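Local structure of T9SS C-terminal target domain-containing protein (Bacteroides cellulosilyticus, 5JVK) at residues A[48-52]-A[65-71]; A[100-106]-A[412-417]. The protein probably hydrolyses O-glycosidic bonds of glycans, as a family 39 glycoside hydrolase from a bacterial symbiont of the gut. One frame throughout, in Å; residues are numbered along the deposited sequence.

Contact 1 (A[48-52]-A[65-71]); sequences NLTFS and VTELGYY
A strand start and a strand-turn-strand connection of the N-terminal beta domain meet here through side chains. Residues 48-52 leave a turn, with Asn-48 at positive phi (57°), and become strand from Thr-50 on. Residues 65-71 finish one strand at Val-65, turn through Thr-66 to Leu-68 and start the next at Gly-69. The closest CA pair is Phe-51 and Val-65, 6.5 Å apart. Apolar packing centres on Phe-51, an m rotamer: Val-65 CA sits over its ring face as a CH-pi contact, 4.2 Å from the centroid and 5° off the normal, while Phe-51 CD2 lies 3.9 Å from Tyr-71 CE1. Strands 50-55 and 69-78 belong to one mixed sheet, 50-55 at its edge and separated from 69-78 by strand 37-44, where Phe-51 makes backbone hydrogen bonds with Leu-42; Phe-51 and Tyr-71 therefore meet over the intervening strand. Val-65 comes instead from strand 60-65 and pairs through its backbone with Gly-23. Polar atoms border the rings. Tyr-71 OH lies at the Phe-51 edge, 3.5 Å from Phe-51 CE2, and donates a hydrogen bond to Glu-67 O (2.7 Å) that ties the turn to the following strand. Thr-66 OG1 approaches Phe-51 CZ to 3.2 Å. Leu-49, chi1 t and chi2 p, brings CD2 to 3.7 Å from Glu-67 CD, the carboxylate of which forms a salt bridge with Arg-44.

Contact 2 (A[100-106]-A[412-417]); sequences EERPLDM and ASLLKN
Lys-416 and Asn-417 bury the most surface where the end of helix 403-415 meets a loop entering the barrel. Lys-416 leaves the helix with positive phi (49/-124), its N still bonded to Ala-412 O (3.2 Å). Its CA makes a CA-H...O contact with Glu-101 O (3.2 Å); its m, t, t, p side chain lays CE 3.2 Å from Glu-101 OE1, with NZ hydrogen-bonded to Ser-413 O (3.2 Å). Pro-103 CA is 4.7 Å from Lys-416 CA, the closest CA pair, and 3.3 Å from Lys-416 O in a second CA-H...O contact. The loop leads into strand 106-109, first of the eight parallel strands of a (beta/alpha)8 (TIM) barrel, and helix 403-415 follows the last, 373-375, so the contact joins the two ends of the barrel where it closes. Asn-417 (chi1 m) lays its side chain along Arg-102 to Leu-104. On the helix side, Pro-103 CD packs on Ala-412 CB (4.0 Å), which Met-106 SD also touches (3.7 Å). Arg-365 from helix 350-366 hydrogen-bonds Lys-416 O and forms a salt bridge with Asp-105.

Overall arrangement
Contact 1 closes before contact 2 opens along the chain; their centres are about 25 Å apart, and their nearest atoms about 7 Å, without touching. Contact 1 lies within the N-terminal beta domain, towards the outside of the chain, whereas contact 2 is nearer its centre. Strand 83-94, beside 69-78 in the mixed sheet, runs on into the loop of contact 2 and so into the barrel. Helix 403-415 is the other link: Tyr-70 rests on Pro-403 and Gln-406 at its start, while at its end Leu-414 touches Tyr-495 and Val-497 of the C-terminal antiparallel sheet. Contact 2 lies at the barrel closure, close to where the two beta domains join.

Contact 1 (A[48-52]-A[65-71])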
ATOM      1  N   ASN A  48       6.209 -25.081   8.408  1.00 31.29           N
ATOM      2  CA  ASN A  48       6.052 -25.280   9.860  1.00 31.81           C
ATOM      3  C   ASN A  48       7.370 -25.316  10.660  1.00 31.05           C
ATOM      4  O   ASN A  48       7.477 -26.046  11.646  1.00 30.88           O
ATOM      5  CB  ASN A  48       5.211 -26.538  10.155  1.00 32.27           C
ATOM      6  CG  ASN A  48       3.873 -26.541   9.434  1.00 32.73           C
ATOM      7  OD1 ASN A  48       3.481 -27.550   8.855  1.00 33.76           O
ATOM      8  ND2 ASN A  48       3.166 -25.417   9.468  1.00 32.75           N
ATOM      9  N   LEU A  49       8.361 -24.528  10.236  1.00 30.36           N
ATOM     10  CA  LEU A  49       9.579 -24.331  11.023  1.00 29.83           C
ATOM     11  C   LEU A  49       9.172 -23.738  12.373  1.00 30.03           C
ATOM     12  O   LEU A  49       8.551 -22.673  12.425  1.00 29.13           O
ATOM     13  CB  LEU A  49      10.557 -23.397  10.301  1.00 29.66           C
ATOM     14  CG  LEU A  49      11.912 -23.129  10.969  1.00 29.46           C
ATOM     15  CD1 LEU A  49      12.733 -24.406  11.064  1.00 29.28           C
ATOM     16  CD2 LEU A  49      12.679 -22.060  10.205  1.00 29.45           C
ATOM     17  N   THR A  50       9.510 -24.446  13.449  1.00 30.79           N
ATOM     18  CA  THR A  50       9.011 -24.137  14.790  1.00 31.28           C
ATOM     19  C   THR A  50      10.138 -23.681  15.719  1.00 31.43           C
ATOM     20  O   THR A  50      11.246 -24.217  15.670  1.00 31.10           O
ATOM     21  CB  THR A  50       8.292 -25.359  15.397  1.00 31.20           C
ATOM     22  OG1 THR A  50       7.240 -25.774  14.515  1.00 31.09           O
ATOM     23  CG2 THR A  50       7.698 -25.033  16.769  1.00 31.33           C
ATOM     24  N   PHE A  51       9.838 -22.682  16.549  1.00 32.07           N
ATOM     25  CA  PHE A  51      10.751 -22.201  17.589  1.00 32.77           C
ATOM     26  C   PHE A  51       9.994 -22.103  18.910  1.00 34.22           C
ATOM     27  O   PHE A  51       8.870 -21.602  18.941  1.00 33.80           O
ATOM     28  CB  PHE A  51      11.335 -20.843  17.201  1.00 31.93           C
ATOM     29  CG  PHE A  51      12.146 -20.880  15.941  1.00 31.56           C
ATOM     30  CD1 PHE A  51      13.422 -21.437  15.939  1.00 31.42           C
ATOM     31  CD2 PHE A  51      11.632 -20.377  14.747  1.00 31.65           C
ATOM     32  CE1 PHE A  51      14.176 -21.484  14.774  1.00 31.35           C
ATOM     33  CE2 PHE A  51      12.380 -20.422  13.579  1.00 31.53           C
ATOM     34  CZ  PHE A  51      13.651 -20.978  13.591  1.00 31.73           C
ATOM     35  N   SER A  52      10.618 -22.580  19.989  1.00 36.29           N
ATOM     36  CA  SER A  52       9.963 -22.704  21.294  1.00 37.80           C
ATOM     37  C   SER A  52      10.659 -21.901  22.378  1.00 38.47           C
ATOM     38  O   SER A  52      11.866 -21.667  22.316  1.00 37.97           O
ATOM     39  CB  SER A  52       9.910 -24.171  21.716  1.00 38.57           C
ATOM     40  OG  SER A  52       8.938 -24.866  20.959  1.00 40.13           O
ATOM     41  N   VAL A  65      14.694 -16.848  17.093  1.00 31.83           N
ATOM     42  CA  VAL A  65      14.221 -17.065  15.725  1.00 30.49           C
ATOM     43  C   VAL A  65      15.408 -16.943  14.771  1.00 29.96           C
ATOM     44  O   VAL A  65      15.966 -15.859  14.614  1.00 30.10           O
ATOM     45  CB  VAL A  65      13.124 -16.044  15.357  1.00 30.03           C
ATOM     46  CG1 VAL A  65      12.652 -16.237  13.920  1.00 29.81           C
ATOM     47  CG2 VAL A  65      11.955 -16.155  16.332  1.00 29.99           C
ATOM     48  N   THR A  66      15.781 -18.060  14.146  1.00 29.25           N
ATOM     49  CA  THR A  66      16.973 -18.148  13.289  1.00 28.96           C
ATOM     50  C   THR A  66      16.742 -17.847  11.802  1.00 28.52           C
ATOM     51  O   THR A  66      17.713 -17.707  11.051  1.00 28.66           O
ATOM     52  CB  THR A  66      17.619 -19.546  13.383  1.00 29.08           C
ATOM     53  OG1 THR A  66      16.746 -20.523  12.803  1.00 29.54           O
ATOM     54  CG2 THR A  66      17.909 -19.915  14.834  1.00 29.04           C
ATOM     55  N   GLU A  67      15.479 -17.777  11.377  1.00 27.75           N
ATOM     56  CA  GLU A  67      15.124 -17.488   9.981  1.00 26.84           C
ATOM     57  C   GLU A  67      13.938 -16.533   9.897  1.00 25.64           C
ATOM     58  O   GLU A  67      13.078 -16.519  10.776  1.00 25.35           O
ATOM     59  CB  GLU A  67      14.767 -18.776   9.237  1.00 27.11           C
ATOM     60  CG  GLU A  67      15.932 -19.706   8.944  1.00 27.39           C
ATOM     61  CD  GLU A  67      15.509 -20.930   8.143  1.00 28.05           C
ATOM     62  OE1 GLU A  67      14.742 -20.776   7.165  1.00 28.90           O
ATOM     63  OE2 GLU A  67      15.943 -22.052   8.482  1.00 28.18           O
ATOM     64  N   LEU A  68      13.890 -15.758   8.816  1.00 24.84           N
ATOM     65  CA  LEU A  68      12.764 -14.863   8.542  1.00 24.20           C
ATOM     66  C   LEU A  68      11.500 -15.657   8.207  1.00 23.65           C
ATOM     67  O   LEU A  68      11.569 -16.812   7.765  1.00 22.95           O
ATOM     68  CB  LEU A  68      13.086 -13.916   7.377  1.00 24.02           C
ATOM     69  CG  LEU A  68      14.256 -12.945   7.541  1.00 23.91           C
ATOM     70  CD1 LEU A  68      14.433 -12.122   6.277  1.00 23.76           C
ATOM     71  CD2 LEU A  68      14.045 -12.041   8.746  1.00 23.98           C
ATOM     72  N   GLY A  69      10.350 -15.026   8.425  1.00 23.01           N
ATOM     73  CA  GLY A  69       9.079 -15.624   8.067  1.00 22.55           C
ATOM     74  C   GLY A  69       7.866 -14.983   8.700  1.00 22.41           C
ATOM     75  O   GLY A  69       7.978 -14.145   9.591  1.00 22.17           O
ATOM     76  N   TYR A  70       6.707 -15.386   8.192  1.00 22.57           N
ATOM     77  CA  TYR A  70       5.404 -15.108   8.772  1.00 22.74           C
ATOM     78  C   TYR A  70       5.068 -16.299   9.659  1.00 23.36           C
ATOM     79  O   TYR A  70       4.963 -17.428   9.166  1.00 23.46           O
ATOM     80  CB  TYR A  70       4.358 -14.966   7.660  1.00 22.28           C
ATOM     81  CG  TYR A  70       2.985 -14.571   8.148  1.00 21.61           C
ATOM     82  CD1 TYR A  70       2.728 -13.267   8.569  1.00 21.24           C
ATOM     83  CD2 TYR A  70       1.939 -15.496   8.184  1.00 21.28           C
ATOM     84  CE1 TYR A  70       1.473 -12.892   9.016  1.00 21.00           C
ATOM     85  CE2 TYR A  70       0.677 -15.129   8.634  1.00 20.98           C
ATOM     86  CZ  TYR A  70       0.452 -13.827   9.047  1.00 20.81           C
ATOM     87  OH  TYR A  70      -0.784 -13.453   9.492  1.00 20.24           O
ATOM     88  N   TYR A  71       4.911 -16.049  10.960  1.00 23.98           N
ATOM     89  CA  TYR A  71       4.721 -17.111  11.948  1.00 24.45           C
ATOM     90  C   TYR A  71       3.344 -17.050  12.592  1.00 25.67           C
ATOM     91  O   TYR A  71       2.778 -15.969  12.755  1.00 26.01           O
ATOM     92  CB  TYR A  71       5.790 -17.017  13.042  1.00 23.80           C
ATOM     93  CG  TYR A  71       7.184 -17.331  12.559  1.00 23.14           C
ATOM     94  CD1 TYR A  71       7.723 -18.610  12.708  1.00 22.77           C
ATOM     95  CD2 TYR A  71       7.969 -16.354  11.948  1.00 22.86           C
ATOM     96  CE1 TYR A  71       9.003 -18.905  12.266  1.00 22.62           C
ATOM     97  CE2 TYR A  71       9.251 -16.642  11.497  1.00 22.80           C
ATOM     98  CZ  TYR A  71       9.762 -17.919  11.658  1.00 22.66           C
ATOM     99  OH  TYR A  71      11.026 -18.212  11.216  1.00 22.74           O
TER

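Contact 2 (A[100-106]-A[412-417])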
ATOM      1  N   GLU A 100      17.265   4.774   3.190  1.00 42.56           N
ATOM      2  CA  GLU A 100      17.407   5.308   1.820  1.00 42.90           C
ATOM      3  C   GLU A 100      17.066   4.312   0.700  1.00 40.99           C
ATOM      4  O   GLU A 100      16.836   4.728  -0.437  1.00 40.95           O
ATOM      5  CB  GLU A 100      18.827   5.874   1.591  1.00 44.98           C
ATOM      6  CG  GLU A 100      19.948   4.834   1.517  1.00 46.61           C
ATOM      7  CD  GLU A 100      21.335   5.453   1.462  1.00 48.55           C
ATOM      8  OE1 GLU A 100      21.553   6.367   0.634  1.00 50.20           O
ATOM      9  OE2 GLU A 100      22.216   5.016   2.236  1.00 49.17           O
ATOM     10  N   GLU A 101      17.064   3.015   1.014  1.00 38.57           N
ATOM     11  CA  GLU A 101      16.756   1.961   0.039  1.00 36.75           C
ATOM     12  C   GLU A 101      15.274   1.541  -0.024  1.00 34.28           C
ATOM     13  O   GLU A 101      14.939   0.601  -0.742  1.00 33.81           O
ATOM     14  CB  GLU A 101      17.637   0.735   0.314  1.00 37.67           C
ATOM     15  CG  GLU A 101      19.127   1.009   0.167  1.00 38.73           C
ATOM     16  CD  GLU A 101      19.977  -0.251   0.214  1.00 39.46           C
ATOM     17  OE1 GLU A 101      19.551  -1.249   0.838  1.00 39.84           O
ATOM     18  OE2 GLU A 101      21.078  -0.238  -0.372  1.00 39.90           O
ATOM     19  N   ARG A 102      14.388   2.224   0.701  1.00 32.06           N
ATOM     20  CA  ARG A 102      12.955   1.920   0.632  1.00 31.05           C
ATOM     21  C   ARG A 102      12.342   2.375  -0.697  1.00 29.83           C
ATOM     22  O   ARG A 102      12.729   3.421  -1.220  1.00 29.14           O
ATOM     23  CB  ARG A 102      12.198   2.592   1.765  1.00 31.56           C
ATOM     24  CG  ARG A 102      12.456   1.994   3.129  1.00 32.56           C
ATOM     25  CD  ARG A 102      11.609   2.708   4.166  1.00 33.36           C
ATOM     26  NE  ARG A 102      12.041   4.092   4.331  1.00 33.71           N
ATOM     27  CZ  ARG A 102      11.346   5.050   4.944  1.00 34.66           C
ATOM     28  NH1 ARG A 102      10.145   4.814   5.477  1.00 34.60           N
ATOM     29  NH2 ARG A 102      11.865   6.273   5.018  1.00 35.25           N
ATOM     30  N   PRO A 103      11.380   1.598  -1.242  1.00 28.54           N
ATOM     31  CA  PRO A 103      10.675   2.026  -2.455  1.00 27.77           C
ATOM     32  C   PRO A 103       9.940   3.357  -2.307  1.00 27.08           C
ATOM     33  O   PRO A 103       9.048   3.488  -1.469  1.00 26.44           O
ATOM     34  CB  PRO A 103       9.685   0.887  -2.706  1.00 28.02           C
ATOM     35  CG  PRO A 103      10.348  -0.303  -2.121  1.00 28.27           C
ATOM     36  CD  PRO A 103      11.046   0.203  -0.893  1.00 28.36           C
ATOM     37  N   LEU A 104      10.328   4.323  -3.134  1.00 26.41           N
ATOM     38  CA  LEU A 104       9.741   5.661  -3.156  1.00 25.96           C
ATOM     39  C   LEU A 104       8.352   5.700  -3.801  1.00 25.71           C
ATOM     40  O   LEU A 104       7.651   6.705  -3.671  1.00 25.63           O
ATOM     41  CB  LEU A 104      10.672   6.639  -3.882  1.00 25.81           C
ATOM     42  CG  LEU A 104      12.065   6.835  -3.262  1.00 25.85           C
ATOM     43  CD1 LEU A 104      12.971   7.623  -4.197  1.00 25.79           C
ATOM     44  CD2 LEU A 104      11.975   7.525  -1.907  1.00 25.82           C
ATOM     45  N   ASP A 105       7.973   4.625  -4.502  1.00 25.59           N
ATOM     46  CA  ASP A 105       6.640   4.490  -5.112  1.00 25.37           C
ATOM     47  C   ASP A 105       5.636   3.654  -4.299  1.00 25.63           C
ATOM     48  O   ASP A 105       4.462   3.593  -4.665  1.00 26.03           O
ATOM     49  CB  ASP A 105       6.744   3.960  -6.559  1.00 25.11           C
ATOM     50  CG  ASP A 105       7.421   2.591  -6.664  1.00 24.94           C
ATOM     51  OD1 ASP A 105       7.991   2.095  -5.668  1.00 24.93           O
ATOM     52  OD2 ASP A 105       7.403   2.018  -7.771  1.00 24.68           O
ATOM     53  N   MET A 106       6.083   3.022  -3.212  1.00 25.60           N
ATOM     54  CA  MET A 106       5.182   2.258  -2.341  1.00 25.89           C
ATOM     55  C   MET A 106       4.511   3.178  -1.331  1.00 25.22           C
ATOM     56  O   MET A 106       5.185   3.786  -0.503  1.00 25.32           O
ATOM     57  CB  MET A 106       5.924   1.134  -1.598  1.00 26.71           C
ATOM     58  CG  MET A 106       6.153  -0.117  -2.435  1.00 27.54           C
ATOM     59  SD  MET A 106       6.803  -1.532  -1.520  1.00 28.82           S
ATOM     60  CE  MET A 106       5.485  -1.857  -0.349  1.00 28.34           C
ATOM     61  N   ALA A 412       9.212  -5.004  -0.729  1.00 20.49           N
ATOM     62  CA  ALA A 412       9.880  -3.715  -0.543  1.00 20.75           C
ATOM     63  C   ALA A 412      11.396  -3.864  -0.407  1.00 21.22           C
ATOM     64  O   ALA A 412      12.147  -3.096  -1.010  1.00 21.13           O
ATOM     65  CB  ALA A 412       9.324  -3.000   0.679  1.00 20.87           C
ATOM     66  N   SER A 413      11.833  -4.849   0.383  1.00 21.55           N
ATOM     67  CA  SER A 413      13.266  -5.092   0.624  1.00 21.92           C
ATOM     68  C   SER A 413      14.047  -5.522  -0.624  1.00 22.28           C
ATOM     69  O   SER A 413      15.248  -5.271  -0.720  1.00 22.18           O
ATOM     70  CB  SER A 413      13.462  -6.141   1.727  1.00 21.84           C
ATOM     71  OG  SER A 413      13.197  -7.447   1.249  1.00 21.94           O
ATOM     72  N   LEU A 414      13.362  -6.176  -1.560  1.00 22.96           N
ATOM     73  CA  LEU A 414      13.972  -6.630  -2.814  1.00 23.75           C
ATOM     74  C   LEU A 414      13.909  -5.582  -3.920  1.00 23.98           C
ATOM     75  O   LEU A 414      14.916  -5.335  -4.576  1.00 24.05           O
ATOM     76  CB  LEU A 414      13.320  -7.935  -3.275  1.00 24.18           C
ATOM     77  CG  LEU A 414      13.865  -9.152  -2.510  1.00 24.60           C
ATOM     78  CD1 LEU A 414      12.767 -10.094  -2.034  1.00 24.88           C
ATOM     79  CD2 LEU A 414      14.894  -9.879  -3.361  1.00 24.74           C
ATOM     80  N   LEU A 415      12.732  -4.986  -4.126  1.00 24.65           N
ATOM     81  CA  LEU A 415      12.532  -3.942  -5.154  1.00 25.09           C
ATOM     82  C   LEU A 415      13.443  -2.736  -4.964  1.00 25.42           C
ATOM     83  O   LEU A 415      14.086  -2.288  -5.911  1.00 25.40           O
ATOM     84  CB  LEU A 415      11.079  -3.437  -5.172  1.00 25.25           C
ATOM     85  CG  LEU A 415      10.059  -4.185  -6.033  1.00 25.50           C
ATOM     86  CD1 LEU A 415       8.645  -3.738  -5.688  1.00 25.40           C
ATOM     87  CD2 LEU A 415      10.339  -3.974  -7.515  1.00 25.42           C
ATOM     88  N   LYS A 416      13.471  -2.218  -3.737  1.00 26.17           N
ATOM     89  CA  LYS A 416      14.176  -0.979  -3.411  1.00 26.70           C
ATOM     90  C   LYS A 416      13.794   0.114  -4.431  1.00 26.75           C
ATOM     91  O   LYS A 416      12.608   0.387  -4.606  1.00 26.43           O
ATOM     92  CB  LYS A 416      15.692  -1.223  -3.330  1.00 27.12           C
ATOM     93  CG  LYS A 416      16.147  -2.268  -2.326  1.00 27.64           C
ATOM     94  CD  LYS A 416      17.670  -2.302  -2.278  1.00 28.29           C
ATOM     95  CE  LYS A 416      18.209  -3.275  -1.246  1.00 28.91           C
ATOM     96  NZ  LYS A 416      18.187  -4.677  -1.742  1.00 29.79           N
ATOM     97  N   ASN A 417      14.774   0.712  -5.113  1.00 27.10           N
ATOM     98  CA  ASN A 417      14.515   1.632  -6.209  1.00 27.11           C
ATOM     99  C   ASN A 417      15.187   1.156  -7.494  1.00 27.32           C
ATOM    100  O   ASN A 417      15.587   1.964  -8.335  1.00 28.01           O
ATOM    101  CB  ASN A 417      14.986   3.022  -5.803  1.00 27.15           C
ATOM    102  CG  ASN A 417      14.092   3.632  -4.752  1.00 27.31           C
ATOM    103  OD1 ASN A 417      14.463   3.765  -3.587  1.00 27.67           O
ATOM    104  ND2 ASN A 417      12.887   3.977  -5.161  1.00 27.38           N
TER